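Local coordinates for penicillin-binding protein 1A (Mycobacterium tuberculosis, PDB 5CXW), which builds and cross-links peptidoglycan for the mycobacterial cell wall, its penicillin-sensitive transpeptidase domain, present here, joining the peptide side chains of the glycan strands, at residues A176-S190 with Y207-T220. Residues are numbered along the deposited sequence; the frame is centred on the assembly and turned at random.
Sequences AGIASSFPGVAHTLS and YQTRVIDMASAYAT. With PEG (di(hydroxyethyl)ether), chain D.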
loop_
_atom_site.group_PDB
_atom_site.type_symbol
_atom_site.label_atom_id
_atom_site.label_comp_id
_atom_site.label_asym_id
_atom_site.label_seq_id
_atom_site.Cartn_x
_atom_site.Cartn_y
_atom_site.Cartn_z
ATOM N N ALA A 176 -1.986 -3.941 10.968
ATOM C CA ALA A 176 -1.998 -2.638 10.270
ATOM C C ALA A 176 -3.215 -2.425 9.400
ATOM O O ALA A 176 -3.544 -1.283 9.112
ATOM C CB ALA A 176 -0.730 -2.460 9.446
ATOM N N GLY A 177 -3.910 -3.536 9.036
ATOM C CA GLY A 177 -5.083 -3.500 8.169
ATOM C C GLY A 177 -4.996 -4.301 6.912
ATOM O O GLY A 177 -5.925 -4.205 6.093
ATOM N N ILE A 178 -3.941 -5.088 6.673
ATOM C CA ILE A 178 -3.977 -6.041 5.557
ATOM C C ILE A 178 -5.051 -7.039 5.875
ATOM O O ILE A 178 -5.009 -7.696 6.913
ATOM C CB ILE A 178 -2.613 -6.700 5.275
ATOM C CG1 ILE A 178 -1.504 -5.658 4.992
ATOM C CG2 ILE A 178 -2.765 -7.691 4.162
ATOM C CD1 ILE A 178 -1.780 -4.739 3.808
ATOM N N ALA A 179 -6.096 -7.116 5.053
ATOM C CA ALA A 179 -7.260 -7.932 5.443
ATOM C C ALA A 179 -6.857 -9.391 5.526
ATOM O O ALA A 179 -5.962 -9.836 4.794
ATOM C CB ALA A 179 -8.387 -7.797 4.435
ATOM N N SER A 180 -7.513 -10.105 6.427
ATOM C CA SER A 180 -7.270 -11.526 6.672
ATOM C C SER A 180 -7.817 -12.443 5.568
ATOM O O SER A 180 -7.416 -13.604 5.506
ATOM C CB SER A 180 -7.909 -11.954 7.996
ATOM O OG SER A 180 -7.107 -11.405 9.012
ATOM N N SER A 181 -8.747 -11.925 4.774
ATOM C CA SER A 181 -9.312 -12.617 3.647
ATOM C C SER A 181 -9.862 -11.645 2.638
ATOM O O SER A 181 -10.140 -10.481 2.951
ATOM C CB SER A 181 -10.448 -13.550 4.132
ATOM O OG SER A 181 -11.489 -12.752 4.686
ATOM N N PHE A 182 -9.978 -12.120 1.403
ATOM C CA PHE A 182 -10.637 -11.397 0.354
ATOM C C PHE A 182 -11.048 -12.400 -0.708
ATOM O O PHE A 182 -10.664 -13.561 -0.637
ATOM C CB PHE A 182 -9.796 -10.228 -0.217
ATOM C CG PHE A 182 -8.477 -10.610 -0.804
ATOM C CD1 PHE A 182 -8.385 -10.999 -2.116
ATOM C CD2 PHE A 182 -7.300 -10.462 -0.059
ATOM C CE1 PHE A 182 -7.176 -11.354 -2.682
ATOM C CE2 PHE A 182 -6.086 -10.819 -0.597
ATOM C CZ PHE A 182 -6.010 -11.261 -1.917
ATOM N N PRO A 183 -11.849 -11.965 -1.682
ATOM C CA PRO A 183 -12.375 -13.035 -2.505
ATOM C C PRO A 183 -11.245 -13.576 -3.376
ATOM O O PRO A 183 -10.551 -12.778 -4.068
ATOM C CB PRO A 183 -13.457 -12.344 -3.337
ATOM C CG PRO A 183 -13.813 -11.130 -2.593
ATOM C CD PRO A 183 -12.569 -10.701 -1.870
ATOM N N GLY A 184 -11.060 -14.884 -3.330
ATOM C CA GLY A 184 -9.908 -15.539 -3.920
ATOM C C GLY A 184 -9.118 -16.266 -2.825
ATOM O O GLY A 184 -8.561 -17.368 -3.031
ATOM N N VAL A 185 -9.080 -15.655 -1.644
ATOM C CA VAL A 185 -8.054 -15.970 -0.633
ATOM C C VAL A 185 -8.679 -15.963 0.748
ATOM O O VAL A 185 -8.920 -14.893 1.307
ATOM C CB VAL A 185 -6.903 -14.959 -0.706
ATOM C CG1 VAL A 185 -5.795 -15.327 0.317
ATOM C CG2 VAL A 185 -6.327 -14.937 -2.128
ATOM N N ALA A 186 -8.969 -17.153 1.264
ATOM C CA ALA A 186 -9.652 -17.301 2.559
ATOM C C ALA A 186 -8.779 -16.988 3.737
ATOM O O ALA A 186 -9.269 -16.568 4.770
ATOM C CB ALA A 186 -10.269 -18.706 2.730
ATOM N N HIS A 187 -7.482 -17.183 3.582
ATOM C CA HIS A 187 -6.549 -16.870 4.647
ATOM C C HIS A 187 -5.283 -16.218 4.078
ATOM O O HIS A 187 -4.438 -16.891 3.525
ATOM C CB HIS A 187 -6.165 -18.131 5.368
ATOM C CG HIS A 187 -7.347 -18.835 5.985
ATOM N ND1 HIS A 187 -7.782 -18.578 7.266
ATOM C CD2 HIS A 187 -8.185 -19.762 5.479
ATOM C CE1 HIS A 187 -8.832 -19.341 7.533
ATOM N NE2 HIS A 187 -9.111 -20.047 6.450
ATOM N N THR A 188 -5.208 -14.920 4.167
ATOM C CA THR A 188 -4.061 -14.205 3.572
ATOM C C THR A 188 -2.774 -14.423 4.373
ATOM O O THR A 188 -2.805 -14.624 5.608
ATOM C CB THR A 188 -4.308 -12.711 3.452
ATOM O OG1 THR A 188 -4.597 -12.160 4.764
ATOM C CG2 THR A 188 -5.479 -12.427 2.469
ATOM N N LEU A 189 -1.652 -14.316 3.673
ATOM C CA LEU A 189 -0.327 -14.390 4.294
ATOM C C LEU A 189 -0.119 -15.747 5.037
ATOM O O LEU A 189 0.446 -15.799 6.121
ATOM C CB LEU A 189 -0.085 -13.215 5.248
ATOM C CG LEU A 189 -0.516 -11.834 4.778
ATOM C CD1 LEU A 189 -0.133 -10.797 5.792
ATOM C CD2 LEU A 189 0.150 -11.528 3.461
ATOM N N SER A 190 -0.581 -16.810 4.388
ATOM C CA SER A 190 -0.626 -18.171 4.937
ATOM C C SER A 190 -0.156 -19.115 3.830
ATOM O O SER A 190 -0.802 -19.233 2.782
ATOM C CB SER A 190 -2.068 -18.507 5.361
ATOM O OG SER A 190 -2.174 -19.840 5.811
ATOM N N TYR A 207 3.284 -12.914 -1.132
ATOM C CA TYR A 207 1.895 -13.237 -0.977
ATOM C C TYR A 207 1.017 -12.247 -1.680
ATOM O O TYR A 207 1.405 -11.138 -1.938
ATOM C CB TYR A 207 1.509 -13.380 0.530
ATOM C CG TYR A 207 2.069 -14.616 1.113
ATOM C CD1 TYR A 207 1.403 -15.817 1.045
ATOM C CD2 TYR A 207 3.295 -14.602 1.722
ATOM C CE1 TYR A 207 1.967 -16.978 1.491
ATOM C CE2 TYR A 207 3.883 -15.771 2.172
ATOM C CZ TYR A 207 3.187 -16.962 2.094
ATOM O OH TYR A 207 3.793 -18.093 2.572
ATOM N N GLN A 208 -0.225 -12.666 -1.993
ATOM C CA GLN A 208 -1.184 -11.791 -2.632
ATOM C C GLN A 208 -1.849 -10.890 -1.654
ATOM O O GLN A 208 -2.320 -11.330 -0.599
ATOM C CB GLN A 208 -2.252 -12.619 -3.344
ATOM C CG GLN A 208 -1.719 -13.349 -4.544
ATOM C CD GLN A 208 -2.840 -14.028 -5.331
ATOM O OE1 GLN A 208 -4.038 -13.935 -4.995
ATOM N NE2 GLN A 208 -2.457 -14.687 -6.391
ATOM N N THR A 209 -1.901 -9.601 -2.002
ATOM C CA THR A 209 -2.557 -8.576 -1.245
ATOM C C THR A 209 -3.254 -7.641 -2.248
ATOM O O THR A 209 -2.871 -7.565 -3.424
ATOM C CB THR A 209 -1.463 -7.781 -0.496
ATOM O OG1 THR A 209 -0.795 -8.681 0.386
ATOM C CG2 THR A 209 -1.966 -6.577 0.355
ATOM N N ARG A 210 -4.275 -6.914 -1.804
ATOM C CA ARG A 210 -4.957 -5.985 -2.746
ATOM C C ARG A 210 -4.377 -4.581 -2.574
ATOM O O ARG A 210 -3.903 -4.199 -1.500
ATOM C CB ARG A 210 -6.439 -5.923 -2.435
ATOM C CG ARG A 210 -7.167 -7.271 -2.449
ATOM C CD ARG A 210 -8.622 -7.143 -1.978
ATOM N NE ARG A 210 -8.650 -6.888 -0.531
ATOM C CZ ARG A 210 -9.721 -6.549 0.184
ATOM N NH1 ARG A 210 -10.913 -6.479 -0.370
ATOM N NH2 ARG A 210 -9.590 -6.385 1.507
ATOM N N VAL A 211 -4.516 -3.789 -3.636
ATOM C CA VAL A 211 -4.097 -2.399 -3.616
ATOM C C VAL A 211 -4.855 -1.673 -2.494
ATOM O O VAL A 211 -4.261 -0.865 -1.756
ATOM C CB VAL A 211 -4.376 -1.752 -4.985
ATOM C CG1 VAL A 211 -4.118 -0.254 -4.990
ATOM C CG2 VAL A 211 -3.540 -2.367 -6.101
ATOM N N ILE A 212 -6.175 -1.945 -2.332
ATOM C CA ILE A 212 -6.890 -1.311 -1.228
ATOM C C ILE A 212 -6.333 -1.659 0.143
ATOM O O ILE A 212 -6.259 -0.779 1.001
ATOM C CB ILE A 212 -8.438 -1.518 -1.286
ATOM C CG1 ILE A 212 -9.140 -0.755 -0.155
ATOM C CG2 ILE A 212 -8.827 -3.008 -1.297
ATOM C CD1 ILE A 212 -10.586 -0.401 -0.550
ATOM N N ASP A 213 -5.879 -2.899 0.341
ATOM C CA ASP A 213 -5.278 -3.319 1.614
ATOM C C ASP A 213 -4.017 -2.498 1.880
ATOM O O ASP A 213 -3.791 -2.064 2.976
ATOM C CB ASP A 213 -4.843 -4.804 1.573
ATOM C CG ASP A 213 -6.030 -5.780 1.551
ATOM O OD1 ASP A 213 -6.924 -5.643 2.414
ATOM O OD2 ASP A 213 -6.005 -6.736 0.735
ATOM N N MET A 214 -3.198 -2.313 0.859
ATOM C CA MET A 214 -1.935 -1.568 1.044
ATOM C C MET A 214 -2.213 -0.073 1.405
ATOM O O MET A 214 -1.597 0.474 2.315
ATOM C CB MET A 214 -1.038 -1.655 -0.191
ATOM C CG MET A 214 -0.469 -3.044 -0.439
ATOM S SD MET A 214 0.585 -3.645 0.899
ATOM C CE MET A 214 2.010 -2.625 0.644
ATOM N N ALA A 215 -3.188 0.544 0.726
ATOM C CA ALA A 215 -3.528 1.910 1.031
ATOM C C ALA A 215 -4.031 2.030 2.460
ATOM O O ALA A 215 -3.652 2.970 3.214
ATOM C CB ALA A 215 -4.562 2.450 0.060
ATOM N N SER A 216 -4.854 1.064 2.856
ATOM C CA SER A 216 -5.431 1.061 4.208
ATOM C C SER A 216 -4.369 0.845 5.264
ATOM O O SER A 216 -4.343 1.549 6.308
ATOM C CB SER A 216 -6.506 -0.019 4.279
ATOM O OG SER A 216 -7.012 -0.184 5.598
ATOM N N ALA A 217 -3.494 -0.149 5.088
ATOM C CA ALA A 217 -2.452 -0.410 6.063
ATOM C C ALA A 217 -1.482 0.770 6.233
ATOM O O ALA A 217 -1.067 1.102 7.356
ATOM C CB ALA A 217 -1.691 -1.721 5.731
ATOM N N TYR A 218 -1.109 1.388 5.136
ATOM C CA TYR A 218 -0.236 2.584 5.181
ATOM C C TYR A 218 -1.004 3.788 5.808
ATOM O O TYR A 218 -0.424 4.596 6.554
ATOM C CB TYR A 218 0.312 2.922 3.827
ATOM C CG TYR A 218 1.526 2.168 3.369
ATOM C CD1 TYR A 218 1.611 0.765 3.474
ATOM C CD2 TYR A 218 2.608 2.828 2.773
ATOM C CE1 TYR A 218 2.727 0.077 3.000
ATOM C CE2 TYR A 218 3.673 2.158 2.257
ATOM C CZ TYR A 218 3.738 0.781 2.366
ATOM O OH TYR A 218 4.843 0.061 1.868
ATOM N N ALA A 219 -2.349 3.829 5.626
ATOM C CA ALA A 219 -3.180 4.843 6.331
ATOM C C ALA A 219 -3.049 4.686 7.852
ATOM O O ALA A 219 -2.958 5.664 8.586
ATOM C CB ALA A 219 -4.607 4.806 5.837
ATOM N N THR A 220 -2.979 3.450 8.340
ATOM C CA THR A 220 -2.832 3.213 9.754
ATOM C C THR A 220 -1.507 3.796 10.250
ATOM O O THR A 220 -1.435 4.400 11.346
ATOM C CB THR A 220 -2.941 1.696 10.037
ATOM O OG1 THR A 220 -4.246 1.247 9.658
ATOM C CG2 THR A 220 -2.692 1.342 11.484
HETATM O O2 PEG D . 2.426 -14.278 -9.123
HETATM C C3 PEG D . 1.150 -14.867 -8.912
HETATM C C4 PEG D . 0.448 -14.073 -7.846
HETATM O O4 PEG D . 0.545 -14.804 -6.641
HETATM O O HOH W 1 -8.044 -2.629 5.773
HETATM O O HOH W 2 -5.195 -8.989 2.170
HETATM O O HOH W 3 -2.086 -13.779 0.842
#
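Tyr-207 lays one ring face against the backbone of Leu-189, whose CA sits above it toward the rim, while Leu-189 CD2 packs on Tyr-207 CB; the phenol oxygen reaches on to Asn-199 N. At Gln-208 the carbonyl O lies at the edge of the Phe-182 ring, in its plane, 3.8 Å from Phe-182 CE2. Thr-209 offers its methyl to Ile-178.

Arg-210 runs its aliphatic part across Phe-182, with CG 3.8 Å from the ring centroid and almost on the normal, a CH-pi contact. Val-185 CB sits over the rim of the opposite face, and the guanidinium continues over Phe-182 CB, its plane 9° from that of the ring. Bent at chi3 (-71°), Arg-210 turns back to grip Asp-213 side-on: NE gives OD2 a bond of 2.9 Å, and NH2 forms a salt bridge to OD1.

Asp-213 is the hub. From Arg-210, at the N-cap position, the backbone N also donates to Asp-213 OD2, a bond within the first helical turn. Ala-179 N reaches Asp-213 OD1 (3.1 Å) from above the carboxylate plane, on the face opposite Arg-210 NH2, and a water links OD2 to Ala-179 O.

Further along, Ile-178 CD1 rests on Ala-217 CB (3.6 Å) and also touches Met-214 SD and the CB of Asp-213. Thr-220 OG1 donates to Ala-176 O at 2.7 Å, beside Gly-177, where a Schellman motif ends helix 165-176.

Thus the end of that helix and the loop after it run along one side of helix 211-222, from Thr-220 back to Asp-213 and Arg-210 at its start; helix 211-222 packs elsewhere against helix 100-109 and strands 303-312 and 315-323, while Thr-209 pairs with Leu-93 in a two-stranded antiparallel sheet.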